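PDB 4H0C: Phospholipase/Carboxylesterase from Dyadobacter fermentans, which probably hydrolyses carboxylic esters, perhaps including the thioester of palmitoylated proteins, as a member of the alpha/beta hydrolase superfamily. Local coordinates for residues A21-V26 / Q101-G106; V25-G30 / M50-P55; N59-P64 / F107-C112; T114-T119 / G134-E139; T158-P163 / Q186-G191. One frame throughout, in Å; residues are numbered along the deposited sequence.

Overall arrangement
Contacts 1, 2 and 5 pair parallel strands of one sheet; contacts 3 and 4 lie on helix 109-120, which follows strand 102-107. Contacts 1 and 2 share Val25 and Val26, so strand 23-28 runs between 102-107 and 50-55, and their centres are about 8 Å apart. Contact 5 pairs the last two strands, its centre about 26 Å from that of contact 1. Contact 3 holds Ser108, the probable nucleophile, and a bound citrate. Contact 2 touches contact 3 where His29 O meets Trp62 NE1; contact 4 touches it at Cys112 and Ile136. His194, bonded to Ser108 and to Asp162 of contact 5, probably completes a triad across the gap of about 7 Å between the nearest atoms of contacts 3 and 5.

Contact 1. Residues A21-V26 / Q101-G106; sequences AKKAVV and QIYFAG
Strands 23-26 and 102-106 run side by side and parallel, with their axes 4.4 Å apart at closest approach and a 26° angle between them. Ala24 pairs with Ile102, Val25 with Tyr103 and Val26 with Phe104. Four backbone hydrogen bonds join them: Ala24 N to Gln101 O, Tyr103 N to Ala24 O, Val26 N to Tyr103 O (2.8 Å) and Ala105 N to Val26 O. Three lie in the carbonyl plane. The Val26 N donor stands 27° out of the plane of the Tyr103 carbonyl, so it is not on a lone pair.

Ala24, Ile102, Val26 and Phe104 share one face, under helix 77-94. There Val26 and Phe104 point the same way, side by side, with Val26 CB 3.8 Å from Phe104 CD2. Val26 CG2 also meets Ile102 CG2. On the other face Val25 CG2 packs on Tyr103 CB at 4.0 Å. Ala24 O lies at the edge of the Tyr103 ring, in its plane.

The extended Lys23 chain crosses Tyr103 obliquely, Lys23 CD being 3.9 Å from Tyr103 CE1. Lys23 CE lies 3.5 Å from Gln101 OE1. A water accepts from Lys23 NZ at 2.5 Å and makes a longer bond to Tyr103 OH. The pairing is thus apolar at the centre of this alpha/beta hydrolase sheet and polar at its start. A sodium ion beside the Tyr103 side chain, and the Lys23 charge through the water, may polarise the phenol.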
# COMPACT_ATOMS: atom_id res chain seq x y z
N ALA A 21 -14.13 8.99 13.77
CA ALA A 21 -14.11 8.40 12.43
C ALA A 21 -14.74 7.01 12.37
O ALA A 21 -14.51 6.18 13.24
CB ALA A 21 -12.68 8.36 11.92
N LYS A 22 -15.55 6.81 11.33
CA LYS A 22 -16.15 5.53 10.97
C LYS A 22 -15.12 4.62 10.28
O LYS A 22 -15.22 3.39 10.33
CB LYS A 22 -17.34 5.77 10.02
CG LYS A 22 -18.38 6.74 10.55
CD LYS A 22 -19.60 6.88 9.63
CE LYS A 22 -19.27 7.71 8.40
NZ LYS A 22 -18.99 9.14 8.71
N LYS A 23 -14.13 5.23 9.63
CA LYS A 23 -13.19 4.52 8.77
C LYS A 23 -11.81 5.16 8.91
O LYS A 23 -11.69 6.30 9.41
CB LYS A 23 -13.63 4.60 7.29
CG LYS A 23 -15.03 4.12 7.01
CD LYS A 23 -15.42 4.37 5.57
CE LYS A 23 -16.66 3.54 5.22
NZ LYS A 23 -17.11 3.87 3.84
N ALA A 24 -10.78 4.45 8.47
CA ALA A 24 -9.43 4.98 8.48
C ALA A 24 -8.73 4.57 7.24
O ALA A 24 -9.11 3.57 6.61
CB ALA A 24 -8.66 4.48 9.69
N VAL A 25 -7.71 5.32 6.87
CA VAL A 25 -6.90 4.94 5.71
C VAL A 25 -5.42 5.12 6.06
O VAL A 25 -5.04 6.15 6.64
CB VAL A 25 -7.26 5.73 4.42
CG1 VAL A 25 -7.03 7.24 4.59
CG2 VAL A 25 -6.42 5.21 3.25
N VAL A 26 -4.63 4.09 5.76
CA VAL A 26 -3.19 4.12 5.91
C VAL A 26 -2.62 4.47 4.54
O VAL A 26 -2.83 3.72 3.59
CB VAL A 26 -2.66 2.73 6.38
CG1 VAL A 26 -1.14 2.78 6.46
CG2 VAL A 26 -3.30 2.33 7.69
N GLN A 101 -12.93 -1.69 8.42
CA GLN A 101 -13.13 -0.28 8.08
C GLN A 101 -11.78 0.42 7.88
O GLN A 101 -11.73 1.65 7.86
CB GLN A 101 -13.91 0.44 9.19
CG GLN A 101 -15.33 -0.07 9.41
CD GLN A 101 -16.17 -0.09 8.15
OE1 GLN A 101 -15.99 0.74 7.24
NE2 GLN A 101 -17.09 -1.03 8.08
N ILE A 102 -10.70 -0.36 7.72
CA ILE A 102 -9.37 0.22 7.48
C ILE A 102 -9.02 0.00 6.02
O ILE A 102 -9.13 -1.13 5.50
CB ILE A 102 -8.26 -0.34 8.42
CG1 ILE A 102 -8.57 -0.04 9.89
CG2 ILE A 102 -6.90 0.27 8.04
CD1 ILE A 102 -7.67 -0.75 10.91
N TYR A 103 -8.65 1.10 5.37
CA TYR A 103 -8.27 1.12 3.95
C TYR A 103 -6.79 1.38 3.84
O TYR A 103 -6.18 1.91 4.78
CB TYR A 103 -9.05 2.23 3.25
CG TYR A 103 -10.54 1.99 3.21
CD1 TYR A 103 -11.32 2.11 4.38
CD2 TYR A 103 -11.17 1.62 2.03
CE1 TYR A 103 -12.70 1.88 4.34
CE2 TYR A 103 -12.54 1.41 1.98
CZ TYR A 103 -13.30 1.54 3.13
OH TYR A 103 -14.67 1.29 3.05
N PHE A 104 -6.20 0.98 2.72
CA PHE A 104 -4.78 1.25 2.45
C PHE A 104 -4.63 1.87 1.07
O PHE A 104 -5.32 1.48 0.12
CB PHE A 104 -3.93 -0.03 2.48
CG PHE A 104 -3.93 -0.74 3.81
CD1 PHE A 104 -5.04 -1.50 4.21
CD2 PHE A 104 -2.84 -0.66 4.65
CE1 PHE A 104 -5.04 -2.15 5.43
CE2 PHE A 104 -2.84 -1.32 5.89
CZ PHE A 104 -3.94 -2.06 6.28
N ALA A 105 -3.72 2.85 0.97
CA ALA A 105 -3.45 3.48 -0.32
C ALA A 105 -1.98 3.79 -0.45
O ALA A 105 -1.39 4.38 0.46
CB ALA A 105 -4.29 4.75 -0.49
N GLY A 106 -1.36 3.38 -1.55
CA GLY A 106 0.08 3.59 -1.72
C GLY A 106 0.37 3.87 -3.17
O GLY A 106 -0.39 3.42 -4.05
O HOH W 1 -15.69 4.18 1.86

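Contact 2. Residues V25-G30 / M50-P55; sequences VVMLHG and MAIYAP
Strands 25-28 and 50-55 are parallel neighbours, joined through helix 35-39 as a beta-alpha-beta unit of the alpha/beta hydrolase sheet. Their axes differ by 31°.

Val25 bonds with both its backbone groups. Its N gives to Ala51 O, and its O receives Tyr53 N in a nearly straight bond (N-H...O 173°). Its CG1 sits in the crowded position between backbone N and carbonyl carbon. From there Val25 CG1 meets Ile52 CG1 at 3.6 Å, the two side chains pointing the same way, and also reaches Met50 CB.

Val26 is on the opposite face, with Tyr53, and Val26 CA lies 3.3 Å from Tyr53 O in a CA-H...O contact. Met27, a selenomethionine, sends its N to Tyr53 O at 2.9 Å. Its chain bends at the last torsion (chi3 72°), and Met27 SE touches Ile52 CG2 at 3.6 Å. Met27 and its neighbour Ala54 both pack on helix 35-39.

Leu28 crosses Pro55 obliquely. Leu28 CD2 is 3.4 Å from Pro55 CG, tighter than usual van der Waals contact.

At His29 the strand has ended. A water takes over the bridging: it accepts from His29 N and donates to Met27 O and Pro55 O, both at 2.7 Å. His29 NE2 is hydrogen-bonded to Ala57 N and the ring stacks on Trp62; with the ND1 bond both nitrogens are held. His29 ND1 donates to Gly30 O at 2.8 Å, with that oxygen in the ring plane and the bond on its lone pair.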
# COMPACT_ATOMS: atom_id res chain seq x y z
N VAL A 25 -7.71 5.32 6.87
CA VAL A 25 -6.90 4.94 5.71
C VAL A 25 -5.42 5.12 6.06
O VAL A 25 -5.04 6.15 6.64
CB VAL A 25 -7.26 5.73 4.42
CG1 VAL A 25 -7.03 7.24 4.59
CG2 VAL A 25 -6.42 5.21 3.25
N VAL A 26 -4.63 4.09 5.76
CA VAL A 26 -3.19 4.12 5.91
C VAL A 26 -2.62 4.47 4.54
O VAL A 26 -2.83 3.72 3.59
CB VAL A 26 -2.66 2.73 6.38
CG1 VAL A 26 -1.14 2.78 6.46
CG2 VAL A 26 -3.30 2.33 7.69
N MSE A 27 -1.92 5.61 4.44
CA MSE A 27 -1.40 6.10 3.17
C MSE A 27 0.13 6.01 3.18
O MSE A 27 0.77 6.50 4.10
CB MSE A 27 -1.87 7.54 2.90
CG MSE A 27 -3.38 7.68 3.04
SE MSE A 27 -3.99 9.41 2.51
CE MSE A 27 -3.76 9.26 0.59
N LEU A 28 0.69 5.39 2.15
CA LEU A 28 2.12 5.09 2.10
C LEU A 28 2.75 5.77 0.90
O LEU A 28 2.41 5.48 -0.25
CB LEU A 28 2.36 3.56 2.10
CG LEU A 28 1.75 2.80 3.31
CD1 LEU A 28 1.89 1.29 3.14
CD2 LEU A 28 2.40 3.22 4.62
N HIS A 29 3.66 6.70 1.20
CA HIS A 29 4.37 7.48 0.20
C HIS A 29 5.39 6.67 -0.57
O HIS A 29 5.81 5.56 -0.15
CB HIS A 29 5.04 8.71 0.82
CG HIS A 29 6.21 8.39 1.74
ND1 HIS A 29 7.46 8.03 1.28
CD2 HIS A 29 6.32 8.47 3.13
CE1 HIS A 29 8.29 7.87 2.35
NE2 HIS A 29 7.59 8.12 3.47
N GLY A 30 5.82 7.24 -1.68
CA GLY A 30 6.80 6.60 -2.54
C GLY A 30 8.25 6.93 -2.21
O GLY A 30 8.54 7.64 -1.24
N MSE A 50 -12.61 9.30 6.39
CA MSE A 50 -11.50 8.56 7.00
C MSE A 50 -10.63 9.41 7.93
O MSE A 50 -10.34 10.59 7.65
CB MSE A 50 -10.57 7.95 5.96
CG MSE A 50 -11.08 6.66 5.27
SE MSE A 50 -12.59 7.07 4.14
CE MSE A 50 -12.50 5.45 3.08
N ALA A 51 -10.22 8.77 9.02
CA ALA A 51 -9.06 9.22 9.78
C ALA A 51 -7.87 8.81 8.93
O ALA A 51 -7.75 7.64 8.56
CB ALA A 51 -9.02 8.56 11.16
N ILE A 52 -6.99 9.75 8.61
CA ILE A 52 -5.85 9.49 7.72
C ILE A 52 -4.58 9.35 8.53
O ILE A 52 -4.25 10.25 9.32
CB ILE A 52 -5.70 10.61 6.67
CG1 ILE A 52 -6.94 10.69 5.77
CG2 ILE A 52 -4.38 10.49 5.90
CD1 ILE A 52 -7.04 12.00 4.99
N TYR A 53 -3.90 8.21 8.39
CA TYR A 53 -2.58 7.98 8.98
C TYR A 53 -1.56 7.79 7.86
O TYR A 53 -1.76 6.94 7.00
CB TYR A 53 -2.58 6.69 9.79
CG TYR A 53 -3.29 6.81 11.13
CD1 TYR A 53 -2.57 6.67 12.33
CD2 TYR A 53 -4.66 7.04 11.21
CE1 TYR A 53 -3.21 6.78 13.57
CE2 TYR A 53 -5.29 7.17 12.44
CZ TYR A 53 -4.55 7.04 13.61
OH TYR A 53 -5.15 7.15 14.85
N ALA A 54 -0.45 8.53 7.90
CA ALA A 54 0.60 8.37 6.91
C ALA A 54 1.94 8.28 7.64
O ALA A 54 2.43 9.29 8.15
CB ALA A 54 0.59 9.54 5.94
N PRO A 55 2.53 7.07 7.71
CA PRO A 55 3.83 6.98 8.37
C PRO A 55 4.91 7.55 7.47
O PRO A 55 4.80 7.45 6.24
CB PRO A 55 4.04 5.47 8.57
CG PRO A 55 3.19 4.81 7.54
CD PRO A 55 1.99 5.74 7.36
O HOH W 2 3.24 7.67 4.04

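Contact 3. Residues N59-P64 / F107-C112; sequences NNSWYP and FSQGAC. With CIT (citric acid), chain C.
Gln109 stretches out from the first turn of helix 109-120, its CG anti to the backbone N (chi1 -168°). Gln109 CB starts beside the citrate, 3.7 Å from citrate O7. Gln109 CG passes the tip of Tyr63, 3.4 Å from Tyr63 OH. CD lies close to the backbone N of Trp62. Gln109 OE1 accepts from Trp62 N at 3.0 Å, with the donor well above the carbonyl plane (54°). NE2 gives a nearly straight bond to Ser61 OG (175°), in the amide plane, and stands 3.8 Å over the centre of the Tyr63 ring. The in-plane bond to Ser61 OG sets the amide's rotation; the bond from Trp62 N adds a second hold on OE1.

Tyr63 OH donates to citrate O5 at 2.7 Å, and Ser108 OG is hydrogen-bonded to citrate O7. Ser108 also bonds His194 NE2. It sits at the tight strand-to-helix turn of a GxSxG sequence, consistent with a nucleophile elbow. The citrate, probably from the crystallisation liquor, thus appears to occupy the active-site pocket.

The loop 59-64 follows strand 50-55 and lies over the start of helix 109-120. Trp62 packs on helix 77-94, its NE1 bonded to His29 O beyond strand 23-28.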
# COMPACT_ATOMS: atom_id res chain seq x y z
N ASN A 59 14.94 8.08 5.89
CA ASN A 59 15.62 8.30 4.60
C ASN A 59 14.67 8.56 3.43
O ASN A 59 15.06 8.50 2.25
CB ASN A 59 16.57 7.14 4.30
CG ASN A 59 17.70 7.03 5.32
OD1 ASN A 59 18.22 8.05 5.77
ND2 ASN A 59 18.09 5.80 5.68
N ASN A 60 13.41 8.88 3.78
CA ASN A 60 12.34 9.07 2.79
C ASN A 60 12.22 7.88 1.83
O ASN A 60 11.79 8.03 0.69
CB ASN A 60 12.54 10.35 1.97
CG ASN A 60 12.32 11.62 2.77
OD1 ASN A 60 11.95 11.60 3.93
ND2 ASN A 60 12.56 12.74 2.12
N SER A 61 12.60 6.69 2.31
CA SER A 61 12.58 5.50 1.47
C SER A 61 12.37 4.26 2.31
O SER A 61 13.14 3.99 3.25
CB SER A 61 13.89 5.40 0.66
OG SER A 61 13.92 4.20 -0.11
N TRP A 62 11.32 3.49 1.97
CA TRP A 62 10.99 2.25 2.71
C TRP A 62 12.07 1.20 2.71
O TRP A 62 12.27 0.51 3.71
CB TRP A 62 9.64 1.68 2.26
CG TRP A 62 8.53 2.69 2.48
CD1 TRP A 62 7.75 3.34 1.52
CD2 TRP A 62 8.05 3.18 3.77
NE1 TRP A 62 6.85 4.18 2.13
CE2 TRP A 62 6.99 4.15 3.48
CE3 TRP A 62 8.42 2.95 5.09
CZ2 TRP A 62 6.31 4.83 4.51
CZ3 TRP A 62 7.74 3.63 6.11
CH2 TRP A 62 6.71 4.55 5.82
N TYR A 63 12.78 1.07 1.60
CA TYR A 63 13.86 0.08 1.48
C TYR A 63 14.77 0.57 0.34
O TYR A 63 14.29 1.26 -0.58
CB TYR A 63 13.27 -1.35 1.22
CG TYR A 63 12.17 -1.37 0.18
CD1 TYR A 63 12.48 -1.36 -1.19
CD2 TYR A 63 10.82 -1.35 0.56
CE1 TYR A 63 11.47 -1.34 -2.15
CE2 TYR A 63 9.82 -1.37 -0.39
CZ TYR A 63 10.15 -1.33 -1.74
OH TYR A 63 9.16 -1.31 -2.68
N PRO A 64 16.07 0.22 0.38
CA PRO A 64 17.07 0.93 -0.46
C PRO A 64 17.10 0.66 -1.97
O PRO A 64 17.54 1.52 -2.72
CB PRO A 64 18.41 0.50 0.16
CG PRO A 64 18.10 -0.82 0.82
CD PRO A 64 16.72 -0.64 1.39
N PHE A 107 1.46 4.60 -3.43
CA PHE A 107 1.94 4.80 -4.80
C PHE A 107 3.34 4.27 -4.91
O PHE A 107 4.18 4.56 -4.05
CB PHE A 107 1.94 6.30 -5.19
CG PHE A 107 2.61 6.57 -6.51
CD1 PHE A 107 2.08 6.05 -7.69
CD2 PHE A 107 3.77 7.33 -6.57
CE1 PHE A 107 2.69 6.30 -8.92
CE2 PHE A 107 4.38 7.59 -7.79
CZ PHE A 107 3.85 7.07 -8.97
N SER A 108 3.61 3.53 -5.98
CA SER A 108 4.98 3.10 -6.33
C SER A 108 5.62 2.30 -5.17
O SER A 108 5.06 1.28 -4.77
CB SER A 108 5.81 4.30 -6.84
OG SER A 108 6.95 3.87 -7.57
N GLN A 109 6.74 2.76 -4.60
CA GLN A 109 7.35 2.08 -3.47
C GLN A 109 6.35 1.83 -2.35
O GLN A 109 6.37 0.76 -1.73
CB GLN A 109 8.57 2.84 -2.95
CG GLN A 109 9.43 2.05 -1.96
CD GLN A 109 10.49 2.92 -1.29
OE1 GLN A 109 10.18 3.99 -0.76
NE2 GLN A 109 11.76 2.46 -1.31
N GLY A 110 5.49 2.82 -2.10
CA GLY A 110 4.39 2.69 -1.12
C GLY A 110 3.31 1.69 -1.51
O GLY A 110 2.70 1.07 -0.63
N ALA A 111 3.06 1.54 -2.82
CA ALA A 111 2.08 0.52 -3.30
C ALA A 111 2.65 -0.89 -3.07
O ALA A 111 1.94 -1.78 -2.65
CB ALA A 111 1.76 0.73 -4.77
N CYS A 112 3.95 -1.07 -3.34
CA CYS A 112 4.59 -2.35 -3.09
C CYS A 112 4.53 -2.70 -1.60
O CYS A 112 4.21 -3.83 -1.24
CB CYS A 112 6.06 -2.31 -3.54
SG CYS A 112 6.21 -2.01 -5.30
C1 CIT C . 10.77 2.72 -7.19
O1 CIT C . 11.96 2.56 -6.86
O2 CIT C . 10.12 3.73 -6.83
C2 CIT C . 10.11 1.67 -8.05
C3 CIT C . 9.33 0.68 -7.17
O7 CIT C . 8.39 1.38 -6.35
C4 CIT C . 8.54 -0.33 -8.01
C5 CIT C . 7.18 0.23 -8.38
O3 CIT C . 6.16 -0.23 -7.80
O4 CIT C . 7.13 1.12 -9.25
C6 CIT C . 10.23 -0.08 -6.21
O5 CIT C . 9.94 -0.06 -4.99
O6 CIT C . 11.19 -0.71 -6.68

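Contact 4. Residues T114-T119 / G134-E139; sequences TLEYTT and GLIGQE
The first half of loop 134-139 lies against residues 114-119 of helix 109-120, and the backbones come nearest where Leu135 CA is 5.3 Å from Glu116 CA. The helix is the one after the probable nucleophile elbow of this alpha/beta hydrolase; the loop follows strand 127-131.

Glu116 carries the polar link. Its CG is anti to the backbone N (chi1 -170°), and the chain then bends (chi2 62°) to bring the carboxylate to the loop. Ile136 N donates to Glu116 OE1 at 3.0 Å, with an angle of 168° at the hydrogen. It comes from above the carboxylate plane. OE1 also takes a bond from Tyr145 OH, and OE2 forms a salt bridge with Arg120. These partners hold the buried carboxylate in place and would favour its charged form. Ile136 crosses the same side chain obliquely, Ile136 CD1 being 3.7 Å from Glu116 CB.

Leu135 comes at the helix with CD2. This methyl, Leu135 CD2, meets Leu115 CB at 3.8 Å and Thr119 CB, crossing Thr119 at about a right angle. Leu115 CD1 reaches Gly134 CA at 3.6 Å, beside the start of the loop. Helix 167-179 adds Leu177 and Ile176 to this apolar group.

Thr119 folds its hydroxyl back on the helix. Leu115 O therefore accepts twice, from Thr119 N at 3.0 Å and from Thr119 OG1 at 2.7 Å, while Leu135 CD2 lies 3.5 Å from that same oxygen.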
# COMPACT_ATOMS: atom_id res chain seq x y z
N THR A 114 2.37 -1.53 0.53
CA THR A 114 0.96 -1.75 0.81
C THR A 114 0.59 -3.21 0.53
O THR A 114 -0.05 -3.86 1.36
CB THR A 114 0.05 -0.83 -0.03
OG1 THR A 114 0.19 0.53 0.41
CG2 THR A 114 -1.42 -1.27 0.07
N LEU A 115 0.95 -3.69 -0.67
CA LEU A 115 0.59 -5.06 -1.08
C LEU A 115 1.31 -6.08 -0.21
O LEU A 115 0.72 -7.06 0.22
CB LEU A 115 0.96 -5.29 -2.54
CG LEU A 115 0.04 -4.53 -3.51
CD1 LEU A 115 0.62 -4.69 -4.90
CD2 LEU A 115 -1.41 -5.06 -3.47
N GLU A 116 2.59 -5.82 0.09
CA GLU A 116 3.38 -6.77 0.86
C GLU A 116 2.84 -6.87 2.28
O GLU A 116 2.68 -7.97 2.82
CB GLU A 116 4.87 -6.38 0.86
CG GLU A 116 5.82 -7.43 1.45
CD GLU A 116 5.85 -8.76 0.70
OE1 GLU A 116 5.52 -8.80 -0.53
OE2 GLU A 116 6.23 -9.78 1.34
N TYR A 117 2.50 -5.73 2.88
CA TYR A 117 1.96 -5.76 4.23
C TYR A 117 0.60 -6.46 4.31
O TYR A 117 0.38 -7.33 5.16
CB TYR A 117 1.84 -4.36 4.86
CG TYR A 117 1.14 -4.45 6.20
CD1 TYR A 117 1.85 -4.80 7.34
CD2 TYR A 117 -0.26 -4.30 6.31
CE1 TYR A 117 1.21 -4.95 8.57
CE2 TYR A 117 -0.90 -4.44 7.54
CZ TYR A 117 -0.16 -4.77 8.65
OH TYR A 117 -0.77 -4.93 9.87
N THR A 118 -0.29 -6.07 3.42
CA THR A 118 -1.65 -6.59 3.50
C THR A 118 -1.71 -8.08 3.15
O THR A 118 -2.55 -8.76 3.67
CB THR A 118 -2.66 -5.79 2.66
OG1 THR A 118 -2.19 -5.72 1.32
CG2 THR A 118 -2.80 -4.36 3.22
N THR A 119 -0.82 -8.55 2.28
CA THR A 119 -0.80 -9.95 1.85
C THR A 119 -0.10 -10.86 2.89
O THR A 119 -0.45 -12.04 3.06
CB THR A 119 -0.24 -10.04 0.42
OG1 THR A 119 -0.96 -9.10 -0.40
CG2 THR A 119 -0.45 -11.44 -0.18
N GLY A 134 3.67 -3.88 -6.88
CA GLY A 134 3.56 -5.34 -6.86
C GLY A 134 4.13 -5.90 -5.57
O GLY A 134 4.78 -5.20 -4.78
N LEU A 135 3.91 -7.20 -5.36
CA LEU A 135 4.49 -7.89 -4.21
C LEU A 135 6.03 -7.90 -4.33
O LEU A 135 6.58 -7.82 -5.43
CB LEU A 135 3.92 -9.29 -4.12
CG LEU A 135 2.42 -9.42 -3.74
CD1 LEU A 135 2.00 -10.86 -3.95
CD2 LEU A 135 2.12 -8.95 -2.31
N ILE A 136 6.71 -8.02 -3.20
CA ILE A 136 8.13 -7.66 -3.09
C ILE A 136 9.04 -8.88 -3.15
O ILE A 136 8.75 -9.89 -2.53
CB ILE A 136 8.38 -6.83 -1.79
CG1 ILE A 136 7.68 -5.45 -1.87
CG2 ILE A 136 9.87 -6.66 -1.49
CD1 ILE A 136 7.74 -4.63 -0.59
N GLY A 137 10.14 -8.78 -3.91
CA GLY A 137 11.23 -9.77 -3.88
C GLY A 137 11.61 -10.22 -5.27
O GLY A 137 10.74 -10.31 -6.13
N GLN A 138 12.88 -10.54 -5.50
CA GLN A 138 13.29 -11.11 -6.78
C GLN A 138 12.49 -12.39 -7.04
O GLN A 138 11.99 -12.59 -8.16
CB GLN A 138 14.78 -11.39 -6.80
CG GLN A 138 15.27 -11.78 -8.19
CD GLN A 138 16.76 -11.85 -8.26
OE1 GLN A 138 17.43 -10.87 -8.52
NE2 GLN A 138 17.30 -13.02 -7.99
N GLU A 139 12.40 -13.24 -6.02
CA GLU A 139 11.55 -14.43 -6.05
C GLU A 139 10.36 -14.14 -5.15
O GLU A 139 10.54 -13.58 -4.08
CB GLU A 139 12.31 -15.66 -5.51
CG GLU A 139 13.35 -16.23 -6.47
CD GLU A 139 14.64 -15.42 -6.51
OE1 GLU A 139 14.99 -14.80 -5.48
OE2 GLU A 139 15.30 -15.42 -7.57

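Contact 5. Residues T158-P163 / Q186-G191; sequences TGNPDP and QVVYPG
Backbone hydrogen bonds carry most of this contact, and they vary in quality. Thr158 N to Val187 O is weak. Tyr189 N to Thr158 O is good, at 2.9 Å and in the carbonyl plane. Asn160 N meets Tyr189 O at 3.2 Å from 58° above the carbonyl plane, not on a lone pair. Gly191 N to Asn160 O is short, 2.6 Å, and nearly straight (N-H...O 170°). CA-H...O contacts reinforce the pairing, such as Pro190 CA to Asn160 O at 3.2 Å.

The strands are parallel, with 39° between their axes. They are the two ends of a beta-alpha-beta unit whose crossover is helix 167-179, and strand 183-190 is an outermost strand of the alpha/beta hydrolase sheet.

Apolar contact across the pair is slight. Asn160 CG is anti to the backbone N, and Asn160 CB touches Val188 CG1 at 3.6 Å. Thr158 shares this face and packs against Val170 of the crossover helix.

On the other face lies Tyr189. Thr158 O is at the ring edge, 3.7 Å from Tyr189 CD2. Val187 CG1 covers one ring face, 3.3 Å above the plane and offset toward the rim.

Polar groups follow past the strand end. The peptide bond before Pro161 is cis. Asp162 OD2 then bonds His194 ND1, while OD1 takes His164 N, an arrangement consistent with the acid of a Ser-His-Asp triad.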
# COMPACT_ATOMS: atom_id res chain seq x y z
N THR A 158 -0.70 -0.59 -13.08
CA THR A 158 0.62 -0.20 -13.54
C THR A 158 0.53 0.33 -14.96
O THR A 158 -0.53 0.24 -15.62
CB THR A 158 1.67 -1.34 -13.41
OG1 THR A 158 2.99 -0.80 -13.61
CG2 THR A 158 1.40 -2.49 -14.39
N GLY A 159 1.63 0.87 -15.45
CA GLY A 159 1.69 1.25 -16.85
C GLY A 159 2.41 0.16 -17.63
O GLY A 159 3.03 -0.75 -17.05
N ASN A 160 2.31 0.22 -18.95
CA ASN A 160 2.97 -0.74 -19.80
C ASN A 160 3.53 -0.04 -21.02
O ASN A 160 2.78 0.62 -21.76
CB ASN A 160 2.02 -1.87 -20.19
CG ASN A 160 2.70 -2.98 -20.98
OD1 ASN A 160 3.91 -3.15 -20.93
ND2 ASN A 160 1.91 -3.73 -21.72
N PRO A 161 4.85 -0.14 -21.23
CA PRO A 161 5.82 -0.73 -20.30
C PRO A 161 6.12 0.21 -19.12
O PRO A 161 5.75 1.38 -19.14
CB PRO A 161 7.07 -0.89 -21.17
CG PRO A 161 6.95 0.20 -22.17
CD PRO A 161 5.49 0.26 -22.50
N ASP A 162 6.75 -0.33 -18.08
CA ASP A 162 7.27 0.49 -16.98
C ASP A 162 8.54 -0.20 -16.48
O ASP A 162 8.48 -1.33 -16.02
CB ASP A 162 6.24 0.64 -15.84
CG ASP A 162 6.70 1.62 -14.75
OD1 ASP A 162 7.87 1.60 -14.34
OD2 ASP A 162 5.86 2.42 -14.29
N PRO A 163 9.69 0.48 -16.61
CA PRO A 163 10.97 -0.13 -16.25
C PRO A 163 11.15 -0.39 -14.75
O PRO A 163 12.11 -1.09 -14.36
CB PRO A 163 12.00 0.88 -16.76
CG PRO A 163 11.27 2.18 -16.71
CD PRO A 163 9.87 1.85 -17.13
N GLN A 186 -7.68 -5.25 -11.64
CA GLN A 186 -6.35 -4.99 -12.19
C GLN A 186 -6.53 -4.16 -13.43
O GLN A 186 -7.34 -4.51 -14.31
CB GLN A 186 -5.64 -6.30 -12.54
CG GLN A 186 -4.35 -6.14 -13.34
CD GLN A 186 -3.80 -7.45 -13.91
OE1 GLN A 186 -4.50 -8.47 -13.97
NE2 GLN A 186 -2.55 -7.43 -14.32
N VAL A 187 -5.82 -3.05 -13.51
CA VAL A 187 -5.88 -2.22 -14.71
C VAL A 187 -4.47 -1.85 -15.13
O VAL A 187 -3.70 -1.34 -14.32
CB VAL A 187 -6.76 -0.94 -14.58
CG1 VAL A 187 -6.80 -0.24 -15.93
CG2 VAL A 187 -8.17 -1.26 -14.13
N VAL A 188 -4.15 -2.14 -16.38
CA VAL A 188 -2.86 -1.84 -16.96
C VAL A 188 -3.07 -0.75 -18.00
O VAL A 188 -3.97 -0.85 -18.84
CB VAL A 188 -2.23 -3.09 -17.64
CG1 VAL A 188 -0.95 -2.70 -18.39
CG2 VAL A 188 -1.96 -4.22 -16.64
N TYR A 189 -2.28 0.31 -17.90
CA TYR A 189 -2.43 1.48 -18.75
C TYR A 189 -1.26 1.59 -19.74
O TYR A 189 -0.20 2.13 -19.40
CB TYR A 189 -2.50 2.74 -17.88
CG TYR A 189 -3.69 2.79 -16.96
CD1 TYR A 189 -4.91 3.30 -17.40
CD2 TYR A 189 -3.59 2.35 -15.64
CE1 TYR A 189 -6.01 3.35 -16.57
CE2 TYR A 189 -4.69 2.40 -14.79
CZ TYR A 189 -5.89 2.90 -15.27
OH TYR A 189 -6.98 2.95 -14.44
N PRO A 190 -1.45 1.09 -20.98
CA PRO A 190 -0.42 1.12 -22.00
C PRO A 190 0.05 2.56 -22.22
O PRO A 190 -0.79 3.46 -22.40
CB PRO A 190 -1.15 0.62 -23.25
CG PRO A 190 -2.23 -0.26 -22.73
CD PRO A 190 -2.67 0.39 -21.44
N GLY A 191 1.36 2.78 -22.20
CA GLY A 191 1.95 4.09 -22.48
C GLY A 191 1.81 5.16 -21.41
O GLY A 191 2.28 6.27 -21.61